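Putative hemin storage protein (Bordetella bronchiseptica, PDB 6AU1) cleaves deacetylated poly-beta-1,6-N-acetylglucosamine through its glycoside hydrolase domain, the part of the longer protein described, and can thereby disrupt bacterial biofilms. Local coordinates at residues G183-P186 against A190-A193; V140-Y145 against I210-H215. All coordinates share one frame; numbering follows the deposited sequence.

Interaction 1 (G183-P186 against A190-A193); sequences GLPP and AIRA
Ile191 reaches out from its helix with its CG1 branch and lays the terminal methyl against both Leu184 and Pro185. That branch is extended: CG1 stands anti to the carbonyl carbon of its own residue (chi1 -68°), and chi2 of 171° stretches CD1 away from the helix. At its end CD1 sits 3.4 Å from Pro185 O, the shortest approach of the contact, and 4.1 Å from Leu184 CB. The side chains of Leu184 and Ile191 run at about a right angle to each other, so the methyl comes in across the base of the leucine. The proline ring is met lower down, its CG lying 4.0 Å from Ile191 CG1. The same ring corner also touches the next residue back, with Pro185 CG at 4.1 Å from Ala190 CB, so the pyrrolidine spans two consecutive helix positions. No hydrogen bond passes between the segments. The contact lies in the short connection between helices 173-181 and 188-193: Gly183, with positive phi (91°), closes the first in a Schellman motif, and the second packs back on Leu184 and Pro185, while Pro186 leans on Leu176 and Gln180 of helix 173-181. Asp187 OD1 accepts a hydrogen bond from Ala190 N. Leu184 and Ile191 are buried, and both also pack on Trp201 of helix 195-223, whereas Pro185 and Ala190 are only partly covered.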
loop_
_atom_site.group_PDB
_atom_site.type_symbol
_atom_site.label_atom_id
_atom_site.label_comp_id
_atom_site.label_asym_id
_atom_site.label_seq_id
_atom_site.Cartn_x
_atom_site.Cartn_y
_atom_site.Cartn_z
ATOM N N GLY A 183 -6.622 -13.468 25.436
ATOM C CA GLY A 183 -7.615 -14.339 26.036
ATOM C C GLY A 183 -8.060 -15.480 25.137
ATOM O O GLY A 183 -9.075 -16.125 25.401
ATOM N N LEU A 184 -7.301 -15.732 24.075
ATOM C CA LEU A 184 -7.571 -16.838 23.164
ATOM C C LEU A 184 -6.646 -18.019 23.462
ATOM O O LEU A 184 -5.555 -17.839 23.998
ATOM C CB LEU A 184 -7.394 -16.386 21.709
ATOM C CG LEU A 184 -8.331 -15.291 21.190
ATOM C CD1 LEU A 184 -7.893 -14.793 19.799
ATOM C CD2 LEU A 184 -9.779 -15.794 21.159
ATOM N N PRO A 185 -7.076 -19.239 23.117
ATOM C CA PRO A 185 -6.129 -20.350 23.248
ATOM C C PRO A 185 -5.018 -20.215 22.215
ATOM O O PRO A 185 -5.307 -19.809 21.088
ATOM C CB PRO A 185 -6.991 -21.586 22.980
ATOM C CG PRO A 185 -8.104 -21.088 22.125
ATOM C CD PRO A 185 -8.377 -19.671 22.576
ATOM N N PRO A 186 -3.766 -20.539 22.588
ATOM C CA PRO A 186 -2.623 -20.445 21.667
ATOM C C PRO A 186 -2.628 -21.606 20.671
ATOM O O PRO A 186 -1.677 -22.386 20.578
ATOM C CB PRO A 186 -1.416 -20.513 22.604
ATOM C CG PRO A 186 -1.902 -21.383 23.732
ATOM C CD PRO A 186 -3.372 -21.068 23.907
ATOM N N ALA A 190 -8.094 -24.576 17.418
ATOM C CA ALA A 190 -9.124 -24.365 18.432
ATOM C C ALA A 190 -9.867 -23.042 18.214
ATOM O O ALA A 190 -11.086 -22.957 18.386
ATOM C CB ALA A 190 -8.507 -24.410 19.827
ATOM N N ILE A 191 -9.125 -22.007 17.839
ATOM C CA ILE A 191 -9.732 -20.723 17.533
ATOM C C ILE A 191 -10.692 -20.849 16.348
ATOM O O ILE A 191 -11.837 -20.409 16.419
ATOM C CB ILE A 191 -8.656 -19.665 17.221
ATOM C CG1 ILE A 191 -7.859 -19.340 18.488
ATOM C CG2 ILE A 191 -9.296 -18.431 16.633
ATOM C CD1 ILE A 191 -6.628 -18.468 18.230
ATOM N N ARG A 192 -10.222 -21.461 15.263
ATOM C CA ARG A 192 -11.012 -21.536 14.033
ATOM C C ARG A 192 -12.281 -22.373 14.192
ATOM O O ARG A 192 -13.265 -22.136 13.500
ATOM C CB ARG A 192 -10.173 -22.110 12.888
ATOM C CG ARG A 192 -9.085 -21.156 12.355
ATOM C CD ARG A 192 -9.672 -20.060 11.465
ATOM N NE ARG A 192 -10.525 -20.605 10.410
ATOM C CZ ARG A 192 -10.078 -21.198 9.305
ATOM N NH1 ARG A 192 -8.774 -21.334 9.089
ATOM N NH2 ARG A 192 -10.943 -21.662 8.413
ATOM N N ALA A 193 -12.251 -23.341 15.105
ATOM C CA ALA A 193 -13.380 -24.250 15.302
ATOM C C ALA A 193 -14.581 -23.581 15.976
ATOM O O ALA A 193 -15.715 -24.055 15.862
ATOM C CB ALA A 193 -12.937 -25.463 16.119
#

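Interaction 2 (V140-Y145 against I210-H215); sequences VISEIY and IDFTMH
This is a buried helix-helix contact in the outer layer of a TIM-barrel-like domain, made by helices 135-151 and 195-223 through one apolar pair and one polar pair. The axes of the two short segments approach to 11.2 Å and cross at -42°, a separation wide enough that long side chains have to bridge it. Phe212 does so by extension: its CG lies anti to the backbone N (chi1 -178°), carrying the ring outward until CZ meets Ile141 CG2 at 3.7 Å. Ile141 CB lies at the ring edge, in its plane, and CD1 of the same isoleucine is 3.9 Å from Phe212 CZ, the two side chains crossing at about a right angle. In the barrel, the two helices follow neighbouring parallel strands, 89-94 and 156-159, the second of which touches this layer through Phe159, packed on Tyr145 and Thr213. One turn beyond Phe212, His215 donates from NE2 to Ser142 OG at 2.9 Å. The oxygen sits at the edge of the imidazole, just 3° out of its plane, so the N-H points outward to it. Ser142 OG is also hydrogen-bonded to His138 O within its own helix, so two partners fix the hydroxyl. The ring of His138 meets those of both Phe212 and His215, its plane inclined to each.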
loop_
_atom_site.group_PDB
_atom_site.type_symbol
_atom_site.label_atom_id
_atom_site.label_comp_id
_atom_site.label_asym_id
_atom_site.label_seq_id
_atom_site.Cartn_x
_atom_site.Cartn_y
_atom_site.Cartn_z
ATOM N N VAL A 140 13.397 -4.348 13.706
ATOM C CA VAL A 140 14.088 -4.138 12.436
ATOM C C VAL A 140 13.209 -3.312 11.490
ATOM O O VAL A 140 13.694 -2.355 10.878
ATOM C CB VAL A 140 14.491 -5.477 11.774
ATOM C CG1 VAL A 140 14.859 -5.266 10.301
ATOM C CG2 VAL A 140 15.648 -6.104 12.538
ATOM N N ILE A 141 11.923 -3.643 11.400
ATOM C CA ILE A 141 11.013 -2.853 10.567
ATOM C C ILE A 141 10.955 -1.413 11.075
ATOM O O ILE A 141 10.992 -0.456 10.299
ATOM C CB ILE A 141 9.595 -3.458 10.538
ATOM C CG1 ILE A 141 9.632 -4.832 9.860
ATOM C CG2 ILE A 141 8.641 -2.540 9.791
ATOM C CD1 ILE A 141 8.341 -5.646 10.072
ATOM N N SER A 142 10.857 -1.267 12.388
ATOM C CA SER A 142 10.839 0.061 13.000
ATOM C C SER A 142 12.067 0.882 12.611
ATOM O O SER A 142 11.972 2.090 12.353
ATOM C CB SER A 142 10.745 -0.074 14.517
ATOM O OG SER A 142 9.507 -0.682 14.871
ATOM N N GLU A 143 13.219 0.222 12.561
ATOM C CA GLU A 143 14.465 0.917 12.265
ATOM C C GLU A 143 14.565 1.277 10.787
ATOM O O GLU A 143 15.144 2.307 10.426
ATOM C CB GLU A 143 15.657 0.070 12.709
ATOM C CG GLU A 143 15.824 0.084 14.241
ATOM C CD GLU A 143 16.877 -0.875 14.746
ATOM O OE1 GLU A 143 17.449 -1.619 13.928
ATOM O OE2 GLU A 143 17.126 -0.889 15.971
ATOM N N ILE A 144 13.990 0.440 9.933
ATOM C CA ILE A 144 13.946 0.760 8.509
ATOM C C ILE A 144 13.101 2.021 8.284
ATOM O O ILE A 144 13.490 2.907 7.515
ATOM C CB ILE A 144 13.403 -0.440 7.683
ATOM C CG1 ILE A 144 14.418 -1.592 7.734
ATOM C CG2 ILE A 144 13.140 -0.034 6.225
ATOM C CD1 ILE A 144 13.879 -2.910 7.164
ATOM N N TYR A 145 11.964 2.113 8.973
ATOM C CA TYR A 145 11.127 3.310 8.887
ATOM C C TYR A 145 11.845 4.526 9.463
ATOM O O TYR A 145 11.734 5.628 8.918
ATOM C CB TYR A 145 9.786 3.083 9.598
ATOM C CG TYR A 145 8.724 2.490 8.688
ATOM C CD1 TYR A 145 8.725 1.137 8.363
ATOM C CD2 TYR A 145 7.717 3.287 8.160
ATOM C CE1 TYR A 145 7.742 0.594 7.520
ATOM C CE2 TYR A 145 6.744 2.764 7.320
ATOM C CZ TYR A 145 6.758 1.426 7.000
ATOM O OH TYR A 145 5.772 0.933 6.162
ATOM N N ILE A 210 -3.010 -2.668 12.451
ATOM C CA ILE A 210 -3.230 -1.223 12.466
ATOM C C ILE A 210 -2.368 -0.552 13.535
ATOM O O ILE A 210 -1.725 0.472 13.272
ATOM C CB ILE A 210 -4.703 -0.876 12.700
ATOM C CG1 ILE A 210 -5.540 -1.288 11.479
ATOM C CG2 ILE A 210 -4.863 0.615 12.994
ATOM C CD1 ILE A 210 -7.075 -1.208 11.699
ATOM N N ASP A 211 -2.350 -1.133 14.734
ATOM C CA ASP A 211 -1.563 -0.576 15.829
ATOM C C ASP A 211 -0.088 -0.552 15.457
ATOM O O ASP A 211 0.624 0.405 15.789
ATOM C CB ASP A 211 -1.779 -1.369 17.120
ATOM C CG ASP A 211 -3.126 -1.090 17.749
ATOM O OD1 ASP A 211 -3.772 -0.093 17.346
ATOM O OD2 ASP A 211 -3.537 -1.859 18.647
ATOM N N PHE A 212 0.365 -1.592 14.759
ATOM C CA PHE A 212 1.756 -1.644 14.315
ATOM C C PHE A 212 2.039 -0.489 13.365
ATOM O O PHE A 212 3.074 0.188 13.497
ATOM C CB PHE A 212 2.075 -2.983 13.638
ATOM C CG PHE A 212 3.506 -3.111 13.195
ATOM C CD1 PHE A 212 4.546 -2.888 14.087
ATOM C CD2 PHE A 212 3.809 -3.454 11.886
ATOM C CE1 PHE A 212 5.872 -3.012 13.675
ATOM C CE2 PHE A 212 5.128 -3.584 11.461
ATOM C CZ PHE A 212 6.161 -3.365 12.357
ATOM N N THR A 213 1.128 -0.238 12.423
ATOM C CA THR A 213 1.348 0.892 11.514
ATOM C C THR A 213 1.289 2.221 12.261
ATOM O O THR A 213 1.940 3.173 11.858
ATOM C CB THR A 213 0.353 0.934 10.330
ATOM O OG1 THR A 213 -0.984 1.148 10.802
ATOM C CG2 THR A 213 0.449 -0.358 9.491
ATOM N N MET A 214 0.534 2.296 13.356
ATOM C CA MET A 214 0.507 3.541 14.137
ATOM C C MET A 214 1.835 3.743 14.865
ATOM O O MET A 214 2.267 4.873 15.063
ATOM C CB MET A 214 -0.644 3.540 15.135
ATOM C CG MET A 214 -2.030 3.559 14.492
ATOM S SD MET A 214 -2.318 5.042 13.491
ATOM C CE MET A 214 -2.090 4.376 11.847
ATOM N N HIS A 215 2.470 2.641 15.267
ATOM C CA HIS A 215 3.818 2.679 15.843
ATOM C C HIS A 215 4.816 3.224 14.820
ATOM O O HIS A 215 5.624 4.099 15.142
ATOM C CB HIS A 215 4.231 1.276 16.320
ATOM C CG HIS A 215 5.681 1.146 16.696
ATOM N ND1 HIS A 215 6.203 1.667 17.860
ATOM C CD2 HIS A 215 6.710 0.517 16.073
ATOM C CE1 HIS A 215 7.492 1.384 17.929
ATOM N NE2 HIS A 215 7.823 0.681 16.860
#

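In the fold
Past the first three barrel strands, helix 135-151 supplies the earlier side of interaction 2. The chain then passes through strand 156-159 and helix 173-181 before interaction 1 closes a very short loop, with three residues between its segments. Helix 195-223 follows directly, and its 210-215 portion completes interaction 2, 65 residues after the first segment. Interaction 1 thus lies wholly within the larger loop, and the two do not cross. Their centres are 26 Å apart and their nearest atoms about 14 Å, so they do not touch. Helix 195-223 links them: it packs near its start on the peripheral turn and farther along on helix 135-151, closer to the barrel.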